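Lovastatin nonaketide synthase, polyketide synthase component (Aspergillus terreus, PDB 7CPX) builds the dihydromonacolin L nonaketide of lovastatin from malonyl-CoA as a multidomain, homodimeric polyketide synthase that works together with lovC. Local coordinates at residues A[1264-1273]-A[1820-1828]; A[6-16]-A[264-272]. The protein carries 2 engineered substitutions. All blocks are in the same frame, centred on the assembly; numbering follows the deposited sequence.

The two contacts lie in different parts of the synthase. Contact 2 (6-16 with 264-272) pairs two strands inside the ketosynthase, its centre about 61 Å from the centre of the chain. Contact 1 (1264-1273 with 1820-1828) joins the loop after strand 1249-1260 to the end of helix 1814-1822, next to ketoreductase helix 2363-2385, its centre about 31 Å from that of the chain. The centres of contacts 1 and 2 are about 91 Å apart, on opposite sides of the chain's centre, and the nearest atoms of contacts 1 and 2 are about 76 Å apart. Along the chain they follow in series, contact 2 closing first. Both lie away from the annotated catalytic residues and the NADP pocket.

Contact 1. Residues A[1264-1273]-A[1820-1828]; sequences PDASTDHAMF and MNSSRRPIY
Asp1269 is held by two consecutive arginines that reach its carboxylate from different directions. Arg1825 comes side-on: NE donates to OD1 of Asp1269 (2.6 Å) and NH2 to OD2 (2.5 Å), each through a syn lone pair, with the carboxylate and guanidinium planes only 21° apart. Its chain, extended from CG to NE, carries the guanidinium out to the acid, where backbone atoms of Asp1265 and Ala1266 lie over one face and Ile1827 CD1 over the opposite one. Arg1824 instead meets OD1 of Asp1269 from the anti side and out of the carboxylate plane with NH2 (2.8 Å), its own plane turned 62° from the carboxylate. A bend at chi3 (48°) swings this guanidinium toward the 3-10 segment 1266-1268, where Thr1268 OG1 receives a weak bond from NH1 and Thr1268 O lies over one face. OD1 thus accepts from both arginines, and the aspartate is fixed in rotation as well as position. Beside this network, Asn1821 OD1 takes the backbone N-H of His1270 (3.2 Å).

The other end is apolar. Met1820 bends at chi3, leaving its CE beside His1270 CB (3.8 Å) while SD lies near Met1272 CE (3.5 Å) and obliquely against the Phe1273 ring, a Met-aromatic contact 4.6 Å from the ring centroid.

The loop after dehydratase strand 1249-1260, which leads on to strand 1275-1280, meets helix 1814-1822 and ketoreductase helix 2363-2385 here. The latter closes over Met1272, Phe1273 and Met1820, while strand 2139-2143 touches Pro1826 and Tyr1828.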
ATOM      1  N   PRO A1264      31.579  -3.014 -16.477  1.00 91.92           N
ATOM      2  CA  PRO A1264      32.485  -2.989 -17.630  1.00 91.92           C
ATOM      3  C   PRO A1264      33.376  -4.219 -17.663  1.00 91.92           C
ATOM      4  O   PRO A1264      33.793  -4.738 -16.625  1.00 91.92           O
ATOM      5  CB  PRO A1264      33.300  -1.707 -17.421  1.00 91.92           C
ATOM      6  CG  PRO A1264      32.522  -0.897 -16.452  1.00 91.92           C
ATOM      7  CD  PRO A1264      31.815  -1.872 -15.578  1.00 91.92           C
ATOM      8  N   ASP A1265      33.666  -4.681 -18.873  1.00 97.90           N
ATOM      9  CA  ASP A1265      34.506  -5.844 -19.100  1.00 97.90           C
ATOM     10  C   ASP A1265      35.759  -5.436 -19.862  1.00 97.90           C
ATOM     11  O   ASP A1265      35.888  -4.307 -20.343  1.00 97.90           O
ATOM     12  CB  ASP A1265      33.740  -6.922 -19.875  1.00 97.90           C
ATOM     13  CG  ASP A1265      32.459  -7.337 -19.181  1.00 97.90           C
ATOM     14  OD1 ASP A1265      32.407  -7.269 -17.935  1.00 97.90           O
ATOM     15  OD2 ASP A1265      31.503  -7.731 -19.880  1.00 97.90           O
ATOM     16  N   ALA A1266      36.694  -6.380 -19.965  1.00 98.11           N
ATOM     17  CA  ALA A1266      37.909  -6.124 -20.728  1.00 98.11           C
ATOM     18  C   ALA A1266      37.594  -5.831 -22.187  1.00 98.11           C
ATOM     19  O   ALA A1266      38.356  -5.127 -22.859  1.00 98.11           O
ATOM     20  CB  ALA A1266      38.859  -7.315 -20.619  1.00 98.11           C
ATOM     21  N   SER A1267      36.477  -6.358 -22.696  1.00 98.60           N
ATOM     22  CA  SER A1267      36.080  -6.057 -24.065  1.00 98.60           C
ATOM     23  C   SER A1267      35.795  -4.573 -24.244  1.00 98.60           C
ATOM     24  O   SER A1267      35.949  -4.040 -25.350  1.00 98.60           O
ATOM     25  CB  SER A1267      34.852  -6.882 -24.449  1.00 98.60           C
ATOM     26  OG  SER A1267      33.764  -6.602 -23.586  1.00 98.60           O
ATOM     27  N   THR A1268      35.383  -3.893 -23.177  1.00 96.76           N
ATOM     28  CA  THR A1268      35.152  -2.456 -23.222  1.00 96.76           C
ATOM     29  C   THR A1268      36.429  -1.652 -23.035  1.00 96.76           C
ATOM     30  O   THR A1268      36.380  -0.420 -23.095  1.00 96.76           O
ATOM     31  CB  THR A1268      34.137  -2.046 -22.150  1.00 96.76           C
ATOM     32  OG1 THR A1268      34.698  -2.258 -20.848  1.00 96.76           O
ATOM     33  CG2 THR A1268      32.858  -2.859 -22.283  1.00 96.76           C
ATOM     34  N   ASP A1269      37.562  -2.311 -22.804  1.00 98.38           N
ATOM     35  CA  ASP A1269      38.812  -1.594 -22.600  1.00 98.38           C
ATOM     36  C   ASP A1269      39.231  -0.784 -23.820  1.00 98.38           C
ATOM     37  O   ASP A1269      39.064  -1.214 -24.964  1.00 98.38           O
ATOM     38  CB  ASP A1269      39.929  -2.530 -22.132  1.00 98.38           C
ATOM     39  CG  ASP A1269      39.713  -3.032 -20.721  1.00 98.38           C
ATOM     40  OD1 ASP A1269      38.689  -2.662 -20.107  1.00 98.38           O
ATOM     41  OD2 ASP A1269      40.565  -3.796 -20.222  1.00 98.38           O
ATOM     42  N   HIS A1270      39.776   0.400 -23.562  1.00 98.54           N
ATOM     43  CA  HIS A1270      40.299   1.266 -24.612  1.00 98.54           C
ATOM     44  C   HIS A1270      41.771   0.961 -24.863  1.00 98.54           C
ATOM     45  O   HIS A1270      42.631   1.278 -24.036  1.00 98.54           O
ATOM     46  CB  HIS A1270      40.040   2.741 -24.316  1.00 98.54           C
ATOM     47  CG  HIS A1270      40.202   3.631 -25.507  1.00 98.54           C
ATOM     48  ND1 HIS A1270      39.452   3.483 -26.654  1.00 98.54           N
ATOM     49  CD2 HIS A1270      41.028   4.679 -25.730  1.00 98.54           C
ATOM     50  CE1 HIS A1270      39.807   4.404 -27.531  1.00 98.54           C
ATOM     51  NE2 HIS A1270      40.761   5.143 -26.995  1.00 98.54           N
ATOM     52  N   ALA A1271      42.060   0.343 -26.010  1.00102.42           N
ATOM     53  CA  ALA A1271      43.399  -0.132 -26.331  1.00102.42           C
ATOM     54  C   ALA A1271      44.216   0.892 -27.108  1.00102.42           C
ATOM     55  O   ALA A1271      45.093   0.512 -27.894  1.00102.42           O
ATOM     56  CB  ALA A1271      43.311  -1.442 -27.114  1.00102.42           C
ATOM     57  N   MET A1272      43.957   2.185 -26.910  1.00102.76           N
ATOM     58  CA  MET A1272      44.646   3.197 -27.704  1.00102.76           C
ATOM     59  C   MET A1272      46.150   3.156 -27.462  1.00102.76           C
ATOM     60  O   MET A1272      46.942   3.227 -28.408  1.00102.76           O
ATOM     61  CB  MET A1272      44.082   4.583 -27.390  1.00102.76           C
ATOM     62  CG  MET A1272      44.380   5.089 -25.986  1.00102.76           C
ATOM     63  SD  MET A1272      43.718   6.740 -25.701  1.00102.76           S
ATOM     64  CE  MET A1272      44.784   7.301 -24.378  1.00102.76           C
ATOM     65  N   PHE A1273      46.561   3.025 -26.203  1.00101.29           N
ATOM     66  CA  PHE A1273      47.982   3.055 -25.881  1.00101.29           C
ATOM     67  C   PHE A1273      48.715   1.916 -26.576  1.00101.29           C
ATOM     68  O   PHE A1273      48.207   0.797 -26.683  1.00101.29           O
ATOM     69  CB  PHE A1273      48.191   2.956 -24.370  1.00101.29           C
ATOM     70  CG  PHE A1273      47.898   4.226 -23.623  1.00101.29           C
ATOM     71  CD1 PHE A1273      48.444   5.430 -24.025  1.00101.29           C
ATOM     72  CD2 PHE A1273      47.080   4.209 -22.509  1.00101.29           C
ATOM     73  CE1 PHE A1273      48.178   6.591 -23.332  1.00101.29           C
ATOM     74  CE2 PHE A1273      46.809   5.367 -21.815  1.00101.29           C
ATOM     75  CZ  PHE A1273      47.358   6.561 -22.226  1.00101.29           C
ATOM     76  N   MET A1820      45.025   3.358 -17.510  1.00 97.76           N
ATOM     77  CA  MET A1820      43.929   4.185 -18.004  1.00 97.76           C
ATOM     78  C   MET A1820      42.579   3.543 -17.711  1.00 97.76           C
ATOM     79  O   MET A1820      41.638   4.223 -17.286  1.00 97.76           O
ATOM     80  CB  MET A1820      44.090   4.426 -19.504  1.00 97.76           C
ATOM     81  CG  MET A1820      42.955   5.221 -20.133  1.00 97.76           C
ATOM     82  SD  MET A1820      43.162   5.458 -21.907  1.00 97.76           S
ATOM     83  CE  MET A1820      43.181   3.760 -22.477  1.00 97.76           C
ATOM     84  N   ASN A1821      42.463   2.234 -17.936  1.00 96.48           N
ATOM     85  CA  ASN A1821      41.180   1.562 -17.783  1.00 96.48           C
ATOM     86  C   ASN A1821      40.813   1.308 -16.328  1.00 96.48           C
ATOM     87  O   ASN A1821      39.637   1.075 -16.033  1.00 96.48           O
ATOM     88  CB  ASN A1821      41.191   0.245 -18.556  1.00 96.48           C
ATOM     89  CG  ASN A1821      41.323   0.452 -20.049  1.00 96.48           C
ATOM     90  OD1 ASN A1821      40.693   1.341 -20.621  1.00 96.48           O
ATOM     91  ND2 ASN A1821      42.155  -0.359 -20.689  1.00 96.48           N
ATOM     92  N   SER A1822      41.785   1.347 -15.415  1.00 97.74           N
ATOM     93  CA  SER A1822      41.471   1.219 -13.999  1.00 97.74           C
ATOM     94  C   SER A1822      40.594   2.361 -13.523  1.00 97.74           C
ATOM     95  O   SER A1822      39.833   2.194 -12.564  1.00 97.74           O
ATOM     96  CB  SER A1822      42.757   1.174 -13.178  1.00 97.74           C
ATOM     97  OG  SER A1822      43.512   2.359 -13.355  1.00 97.74           O
ATOM     98  N   SER A1823      40.688   3.516 -14.178  1.00 96.67           N
ATOM     99  CA  SER A1823      39.776   4.614 -13.903  1.00 96.67           C
ATOM    100  C   SER A1823      38.328   4.219 -14.154  1.00 96.67           C
ATOM    101  O   SER A1823      37.421   4.834 -13.584  1.00 96.67           O
ATOM    102  CB  SER A1823      40.166   5.815 -14.768  1.00 96.67           C
ATOM    103  OG  SER A1823      39.162   6.809 -14.778  1.00 96.67           O
ATOM    104  N   ARG A1824      38.096   3.187 -14.969  1.00 94.28           N
ATOM    105  CA  ARG A1824      36.755   2.801 -15.379  1.00 94.28           C
ATOM    106  C   ARG A1824      36.300   1.456 -14.831  1.00 94.28           C
ATOM    107  O   ARG A1824      35.091   1.208 -14.792  1.00 94.28           O
ATOM    108  CB  ARG A1824      36.671   2.763 -16.912  1.00 94.28           C
ATOM    109  CG  ARG A1824      35.293   2.449 -17.471  1.00 94.28           C
ATOM    110  CD  ARG A1824      35.302   2.537 -18.983  1.00 94.28           C
ATOM    111  NE  ARG A1824      36.439   1.813 -19.532  1.00 94.28           N
ATOM    112  CZ  ARG A1824      36.501   0.492 -19.634  1.00 94.28           C
ATOM    113  NH1 ARG A1824      35.486  -0.277 -19.280  1.00 94.28           N
ATOM    114  NH2 ARG A1824      37.614  -0.070 -20.093  1.00 94.28           N
ATOM    115  N   ARG A1825      37.217   0.587 -14.419  1.00 95.43           N
ATOM    116  CA  ARG A1825      36.846  -0.712 -13.874  1.00 95.43           C
ATOM    117  C   ARG A1825      37.991  -1.214 -13.007  1.00 95.43           C
ATOM    118  O   ARG A1825      39.109  -0.695 -13.090  1.00 95.43           O
ATOM    119  CB  ARG A1825      36.528  -1.718 -14.991  1.00 95.43           C
ATOM    120  CG  ARG A1825      37.728  -2.140 -15.822  1.00 95.43           C
ATOM    121  CD  ARG A1825      37.298  -3.040 -16.969  1.00 95.43           C
ATOM    122  NE  ARG A1825      38.429  -3.601 -17.697  1.00 95.43           N
ATOM    123  CZ  ARG A1825      39.053  -4.724 -17.368  1.00 95.43           C
ATOM    124  NH1 ARG A1825      38.698  -5.429 -16.307  1.00 95.43           N
ATOM    125  NH2 ARG A1825      40.062  -5.150 -18.123  1.00 95.43           N
ATOM    126  N   PRO A1826      37.745  -2.223 -12.163  1.00 97.96           N
ATOM    127  CA  PRO A1826      38.809  -2.712 -11.275  1.00 97.96           C
ATOM    128  C   PRO A1826      39.854  -3.539 -12.006  1.00 97.96           C
ATOM    129  O   PRO A1826      39.791  -4.772 -12.025  1.00 97.96           O
ATOM    130  CB  PRO A1826      38.048  -3.555 -10.239  1.00 97.96           C
ATOM    131  CG  PRO A1826      36.603  -3.213 -10.421  1.00 97.96           C
ATOM    132  CD  PRO A1826      36.453  -2.854 -11.857  1.00 97.96           C
ATOM    133  N   ILE A1827      40.819  -2.864 -12.618  1.00 97.46           N
ATOM    134  CA  ILE A1827      41.908  -3.542 -13.310  1.00 97.46           C
ATOM    135  C   ILE A1827      42.922  -4.019 -12.280  1.00 97.46           C
ATOM    136  O   ILE A1827      43.353  -3.250 -11.413  1.00 97.46           O
ATOM    137  CB  ILE A1827      42.564  -2.609 -14.339  1.00 97.46           C
ATOM    138  CG1 ILE A1827      41.538  -2.139 -15.379  1.00 97.46           C
ATOM    139  CG2 ILE A1827      43.742  -3.310 -14.991  1.00 97.46           C
ATOM    140  CD1 ILE A1827      41.576  -2.888 -16.697  1.00 97.46           C
ATOM    141  N   TYR A1828      43.310  -5.288 -12.375  1.00 99.21           N
ATOM    142  CA  TYR A1828      44.263  -5.896 -11.456  1.00 99.21           C
ATOM    143  C   TYR A1828      45.545  -6.244 -12.197  1.00 99.21           C
ATOM    144  O   TYR A1828      45.499  -6.797 -13.301  1.00 99.21           O
ATOM    145  CB  TYR A1828      43.675  -7.151 -10.808  1.00 99.21           C
ATOM    146  CG  TYR A1828      42.557  -6.868  -9.832  1.00 99.21           C
ATOM    147  CD1 TYR A1828      42.831  -6.469  -8.532  1.00 99.21           C
ATOM    148  CD2 TYR A1828      41.230  -7.004 -10.208  1.00 99.21           C
ATOM    149  CE1 TYR A1828      41.815  -6.211  -7.636  1.00 99.21           C
ATOM    150  CE2 TYR A1828      40.208  -6.747  -9.320  1.00 99.21           C
ATOM    151  CZ  TYR A1828      40.506  -6.351  -8.035  1.00 99.21           C
ATOM    152  OH  TYR A1828      39.489  -6.093  -7.143  1.00 99.21           O
TER

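Contact 2. Residues A[6-16]-A[264-272]; sequences YPNEPIVVVGS and DTIECVIRE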
ATOM      1  N   TYR A   6     -54.538 -18.756 -32.152  1.00 89.86           N
ATOM      2  CA  TYR A   6     -53.220 -18.984 -32.714  1.00 89.86           C
ATOM      3  C   TYR A   6     -52.704 -20.366 -32.321  1.00 89.86           C
ATOM      4  O   TYR A   6     -53.153 -20.950 -31.332  1.00 89.86           O
ATOM      5  CB  TYR A   6     -52.258 -17.897 -32.243  1.00 89.86           C
ATOM      6  CG  TYR A   6     -52.719 -16.496 -32.585  1.00 89.86           C
ATOM      7  CD1 TYR A   6     -53.509 -16.255 -33.700  1.00 89.86           C
ATOM      8  CD2 TYR A   6     -52.370 -15.418 -31.788  1.00 89.86           C
ATOM      9  CE1 TYR A   6     -53.933 -14.982 -34.014  1.00 89.86           C
ATOM     10  CE2 TYR A   6     -52.789 -14.140 -32.095  1.00 89.86           C
ATOM     11  CZ  TYR A   6     -53.571 -13.926 -33.209  1.00 89.86           C
ATOM     12  OH  TYR A   6     -53.993 -12.654 -33.521  1.00 89.86           O
ATOM     13  N   PRO A   7     -51.754 -20.918 -33.094  1.00 89.02           N
ATOM     14  CA  PRO A   7     -51.293 -22.289 -32.831  1.00 89.02           C
ATOM     15  C   PRO A   7     -50.870 -22.496 -31.388  1.00 89.02           C
ATOM     16  O   PRO A   7     -51.400 -23.370 -30.693  1.00 89.02           O
ATOM     17  CB  PRO A   7     -50.107 -22.453 -33.792  1.00 89.02           C
ATOM     18  CG  PRO A   7     -50.347 -21.459 -34.868  1.00 89.02           C
ATOM     19  CD  PRO A   7     -51.025 -20.296 -34.213  1.00 89.02           C
ATOM     20  N   ASN A   8     -49.916 -21.695 -30.928  1.00 86.19           N
ATOM     21  CA  ASN A   8     -49.539 -21.669 -29.525  1.00 86.19           C
ATOM     22  C   ASN A   8     -50.333 -20.578 -28.822  1.00 86.19           C
ATOM     23  O   ASN A   8     -50.499 -19.478 -29.355  1.00 86.19           O
ATOM     24  CB  ASN A   8     -48.039 -21.423 -29.365  1.00 86.19           C
ATOM     25  CG  ASN A   8     -47.201 -22.537 -29.957  1.00 86.19           C
ATOM     26  OD1 ASN A   8     -46.416 -22.317 -30.880  1.00 86.19           O
ATOM     27  ND2 ASN A   8     -47.362 -23.744 -29.427  1.00 86.19           N
ATOM     28  N   GLU A   9     -50.826 -20.891 -27.632  1.00 86.91           N
ATOM     29  CA  GLU A   9     -51.702 -19.962 -26.939  1.00 86.91           C
ATOM     30  C   GLU A   9     -50.986 -18.628 -26.746  1.00 86.91           C
ATOM     31  O   GLU A   9     -49.878 -18.600 -26.189  1.00 86.91           O
ATOM     32  CB  GLU A   9     -52.136 -20.529 -25.591  1.00 86.91           C
ATOM     33  CG  GLU A   9     -53.094 -19.626 -24.834  1.00 86.91           C
ATOM     34  CD  GLU A   9     -53.846 -20.358 -23.742  1.00 86.91           C
ATOM     35  OE1 GLU A   9     -53.538 -21.544 -23.497  1.00 86.91           O
ATOM     36  OE2 GLU A   9     -54.747 -19.749 -23.128  1.00 86.91           O
ATOM     37  N   PRO A  10     -51.569 -17.512 -27.185  1.00 86.27           N
ATOM     38  CA  PRO A  10     -50.856 -16.233 -27.097  1.00 86.27           C
ATOM     39  C   PRO A  10     -50.729 -15.735 -25.671  1.00 86.27           C
ATOM     40  O   PRO A  10     -51.730 -15.410 -25.024  1.00 86.27           O
ATOM     41  CB  PRO A  10     -51.723 -15.294 -27.942  1.00 86.27           C
ATOM     42  CG  PRO A  10     -53.086 -15.861 -27.830  1.00 86.27           C
ATOM     43  CD  PRO A  10     -52.906 -17.350 -27.780  1.00 86.27           C
ATOM     44  N   ILE A  11     -49.496 -15.669 -25.171  1.00 80.99           N
ATOM     45  CA  ILE A  11     -49.285 -15.095 -23.858  1.00 80.99           C
ATOM     46  C   ILE A  11     -49.683 -13.626 -23.907  1.00 80.99           C
ATOM     47  O   ILE A  11     -49.815 -13.029 -24.978  1.00 80.99           O
ATOM     48  CB  ILE A  11     -47.824 -15.275 -23.420  1.00 80.99           C
ATOM     49  CG1 ILE A  11     -47.459 -16.760 -23.432  1.00 80.99           C
ATOM     50  CG2 ILE A  11     -47.596 -14.695 -22.046  1.00 80.99           C
ATOM     51  CD1 ILE A  11     -48.391 -17.639 -22.627  1.00 80.99           C
ATOM     52  N   VAL A  12     -49.901 -13.039 -22.735  1.00 83.61           N
ATOM     53  CA  VAL A  12     -50.410 -11.676 -22.664  1.00 83.61           C
ATOM     54  C   VAL A  12     -49.683 -10.915 -21.566  1.00 83.61           C
ATOM     55  O   VAL A  12     -49.558 -11.402 -20.438  1.00 83.61           O
ATOM     56  CB  VAL A  12     -51.933 -11.669 -22.432  1.00 83.61           C
ATOM     57  CG1 VAL A  12     -52.262 -11.982 -20.995  1.00 83.61           C
ATOM     58  CG2 VAL A  12     -52.522 -10.347 -22.835  1.00 83.61           C
ATOM     59  N   VAL A  13     -49.198  -9.723 -21.904  1.00 82.05           N
ATOM     60  CA  VAL A  13     -48.669  -8.784 -20.920  1.00 82.05           C
ATOM     61  C   VAL A  13     -49.856  -8.047 -20.311  1.00 82.05           C
ATOM     62  O   VAL A  13     -50.499  -7.230 -20.980  1.00 82.05           O
ATOM     63  CB  VAL A  13     -47.679  -7.800 -21.546  1.00 82.05           C
ATOM     64  CG1 VAL A  13     -47.142  -6.862 -20.485  1.00 82.05           C
ATOM     65  CG2 VAL A  13     -46.544  -8.531 -22.228  1.00 82.05           C
ATOM     66  N   VAL A  14     -50.139  -8.335 -19.040  1.00 86.78           N
ATOM     67  CA  VAL A  14     -51.243  -7.699 -18.334  1.00 86.78           C
ATOM     68  C   VAL A  14     -50.795  -6.491 -17.524  1.00 86.78           C
ATOM     69  O   VAL A  14     -51.622  -5.619 -17.220  1.00 86.78           O
ATOM     70  CB  VAL A  14     -51.940  -8.702 -17.398  1.00 86.78           C
ATOM     71  CG1 VAL A  14     -52.532  -9.843 -18.190  1.00 86.78           C
ATOM     72  CG2 VAL A  14     -50.961  -9.241 -16.368  1.00 86.78           C
ATOM     73  N   GLY A  15     -49.523  -6.419 -17.156  1.00 86.80           N
ATOM     74  CA  GLY A  15     -49.027  -5.304 -16.376  1.00 86.80           C
ATOM     75  C   GLY A  15     -47.520  -5.271 -16.409  1.00 86.80           C
ATOM     76  O   GLY A  15     -46.863  -6.261 -16.748  1.00 86.80           O
ATOM     77  N   SER A  16     -46.975  -4.113 -16.046  1.00 86.34           N
ATOM     78  CA  SER A  16     -45.535  -3.929 -16.087  1.00 86.34           C
ATOM     79  C   SER A  16     -45.105  -2.944 -15.012  1.00 86.34           C
ATOM     80  O   SER A  16     -45.868  -2.066 -14.603  1.00 86.34           O
ATOM     81  CB  SER A  16     -45.074  -3.439 -17.464  1.00 86.34           C
ATOM     82  OG  SER A  16     -45.714  -2.224 -17.814  1.00 86.34           O
ATOM     83  N   ASP A 264     -58.034  -9.430 -15.973  1.00 94.51           N
ATOM     84  CA  ASP A 264     -56.871  -8.561 -15.857  1.00 94.51           C
ATOM     85  C   ASP A 264     -56.742  -7.701 -17.105  1.00 94.51           C
ATOM     86  O   ASP A 264     -56.741  -8.219 -18.227  1.00 94.51           O
ATOM     87  CB  ASP A 264     -55.601  -9.388 -15.655  1.00 94.51           C
ATOM     88  CG  ASP A 264     -55.652 -10.239 -14.405  1.00 94.51           C
ATOM     89  OD1 ASP A 264     -56.299  -9.820 -13.423  1.00 94.51           O
ATOM     90  OD2 ASP A 264     -55.044 -11.331 -14.404  1.00 94.51           O
ATOM     91  N   THR A 265     -56.636  -6.388 -16.908  1.00 96.43           N
ATOM     92  CA  THR A 265     -56.439  -5.485 -18.032  1.00 96.43           C
ATOM     93  C   THR A 265     -55.153  -5.839 -18.762  1.00 96.43           C
ATOM     94  O   THR A 265     -54.117  -6.093 -18.140  1.00 96.43           O
ATOM     95  CB  THR A 265     -56.396  -4.035 -17.551  1.00 96.43           C
ATOM     96  OG1 THR A 265     -57.674  -3.669 -17.017  1.00 96.43           O
ATOM     97  CG2 THR A 265     -56.048  -3.103 -18.700  1.00 96.43           C
ATOM     98  N   ILE A 266     -55.222  -5.852 -20.080  1.00 88.90           N
ATOM     99  CA  ILE A 266     -54.140  -6.350 -20.916  1.00 88.90           C
ATOM    100  C   ILE A 266     -53.348  -5.185 -21.485  1.00 88.90           C
ATOM    101  O   ILE A 266     -53.916  -4.224 -22.017  1.00 88.90           O
ATOM    102  CB  ILE A 266     -54.699  -7.241 -22.039  1.00 88.90           C
ATOM    103  CG1 ILE A 266     -55.152  -8.580 -21.453  1.00 88.90           C
ATOM    104  CG2 ILE A 266     -53.654  -7.421 -23.126  1.00 88.90           C
ATOM    105  CD1 ILE A 266     -55.987  -9.419 -22.392  1.00 88.90           C
ATOM    106  N   GLU A 267     -52.024  -5.275 -21.377  1.00 89.17           N
ATOM    107  CA  GLU A 267     -51.137  -4.305 -22.004  1.00 89.17           C
ATOM    108  C   GLU A 267     -50.820  -4.691 -23.443  1.00 89.17           C
ATOM    109  O   GLU A 267     -50.787  -3.829 -24.325  1.00 89.17           O
ATOM    110  CB  GLU A 267     -49.841  -4.169 -21.201  1.00 89.17           C
ATOM    111  CG  GLU A 267     -50.026  -3.582 -19.815  1.00 89.17           C
ATOM    112  CD  GLU A 267     -48.707  -3.234 -19.155  1.00 89.17           C
ATOM    113  OE1 GLU A 267     -47.651  -3.627 -19.693  1.00 89.17           O
ATOM    114  OE2 GLU A 267     -48.724  -2.564 -18.101  1.00 89.17           O
ATOM    115  N   CYS A 268     -50.580  -5.974 -23.699  1.00 85.15           N
ATOM    116  CA  CYS A 268     -50.362  -6.425 -25.069  1.00 85.15           C
ATOM    117  C   CYS A 268     -50.433  -7.944 -25.089  1.00 85.15           C
ATOM    118  O   CYS A 268     -50.646  -8.583 -24.060  1.00 85.15           O
ATOM    119  CB  CYS A 268     -49.025  -5.933 -25.627  1.00 85.15           C
ATOM    120  SG  CYS A 268     -47.573  -6.602 -24.798  1.00 85.15           S
ATOM    121  N   VAL A 269     -50.243  -8.514 -26.274  1.00 84.70           N
ATOM    122  CA  VAL A 269     -50.304  -9.955 -26.479  1.00 84.70           C
ATOM    123  C   VAL A 269     -48.985 -10.393 -27.095  1.00 84.70           C
ATOM    124  O   VAL A 269     -48.687 -10.062 -28.246  1.00 84.70           O
ATOM    125  CB  VAL A 269     -51.486 -10.351 -27.373  1.00 84.70           C
ATOM    126  CG1 VAL A 269     -51.248 -11.716 -27.990  1.00 84.70           C
ATOM    127  CG2 VAL A 269     -52.776 -10.349 -26.579  1.00 84.70           C
ATOM    128  N   ILE A 270     -48.201 -11.156 -26.338  1.00 80.72           N
ATOM    129  CA  ILE A 270     -47.015 -11.819 -26.866  1.00 80.72           C
ATOM    130  C   ILE A 270     -47.507 -13.071 -27.586  1.00 80.72           C
ATOM    131  O   ILE A 270     -47.771 -14.104 -26.964  1.00 80.72           O
ATOM    132  CB  ILE A 270     -46.006 -12.151 -25.766  1.00 80.72           C
ATOM    133  CG1 ILE A 270     -45.610 -10.877 -25.019  1.00 80.72           C
ATOM    134  CG2 ILE A 270     -44.777 -12.811 -26.360  1.00 80.72           C
ATOM    135  CD1 ILE A 270     -44.663 -11.112 -23.871  1.00 80.72           C
ATOM    136  N   ARG A 271     -47.660 -12.966 -28.906  1.00 85.52           N
ATOM    137  CA  ARG A 271     -48.171 -14.084 -29.690  1.00 85.52           C
ATOM    138  C   ARG A 271     -47.169 -15.228 -29.735  1.00 85.52           C
ATOM    139  O   ARG A 271     -47.550 -16.399 -29.624  1.00 85.52           O
ATOM    140  CB  ARG A 271     -48.505 -13.604 -31.101  1.00 85.52           C
ATOM    141  CG  ARG A 271     -48.963 -14.691 -32.047  1.00 85.52           C
ATOM    142  CD  ARG A 271     -49.566 -14.084 -33.300  1.00 85.52           C
ATOM    143  NE  ARG A 271     -50.051 -15.095 -34.232  1.00 85.52           N
ATOM    144  CZ  ARG A 271     -50.889 -14.852 -35.230  1.00 85.52           C
ATOM    145  NH1 ARG A 271     -51.385 -13.643 -35.437  1.00 85.52           N
ATOM    146  NH2 ARG A 271     -51.244 -15.847 -36.037  1.00 85.52           N
ATOM    147  N   GLU A 272     -45.888 -14.912 -29.895  1.00 84.03           N
ATOM    148  CA  GLU A 272     -44.856 -15.931 -29.975  1.00 84.03           C
ATOM    149  C   GLU A 272     -43.522 -15.301 -29.612  1.00 84.03           C
ATOM    150  O   GLU A 272     -43.293 -14.115 -29.859  1.00 84.03           O
ATOM    151  CB  GLU A 272     -44.793 -16.552 -31.374  1.00 84.03           C
ATOM    152  CG  GLU A 272     -43.830 -17.718 -31.504  1.00 84.03           C
ATOM    153  CD  GLU A 272     -44.245 -18.914 -30.674  1.00 84.03           C
ATOM    154  OE1 GLU A 272     -45.383 -18.918 -30.159  1.00 84.03           O
ATOM    155  OE2 GLU A 272     -43.432 -19.852 -30.531  1.00 84.03           O
TER
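Strands 11-16 and 268-272 run antiparallel, their axes at 156° and 4.3 Å apart at closest approach, with a classic beta bulge where Glu267 and Cys268 both face Val13. Val13 O accepts from both amides of the bulge, Glu267 N (2.5 Å) and Cys268 N (3.0 Å), both lying in the carbonyl plane.

On the face it shares with Cys268 and Ile270, Val13 lays its CG2 branch against Cys268 SG (3.4 Å) and reaches obliquely toward Ile270 CD1, while CG1 turns toward the Glu267 side chain. On the other face Val269 CG1 touches Pro10 CB (3.6 Å). Glu267 runs out alongside Val14 and Gly15 until its carboxylate straddles the hydroxyl of Ser16, with OE1 and OE2 each 3.0 Å from Ser16 OG.

At the far end Arg271 stacks on Tyr6. With CG turned away from the backbone N (chi1 176°) and the chain extended, the guanidinium lies flat over the ring, planes 6° apart and centres 3.3 Å apart. CD passes over the same ring as a CH-pi contact.

Strand 11-19 sits between 247-255 and 268-277 in the thiolase-type ketosynthase sheet, and helices 183-196 and 369-386 pack on the face bearing Ile270. Arg271 is also held at its nitrogens, and its guanidinium combines the cation-pi stack with a salt bridge to Glu446 and a hydrogen bond to Ala303 O. Hydrophobic packing therefore fills the middle of the strand pair, while polar groups close it at both ends: an arginine on an aromatic face at one, a carboxylate against a hydroxyl at the other.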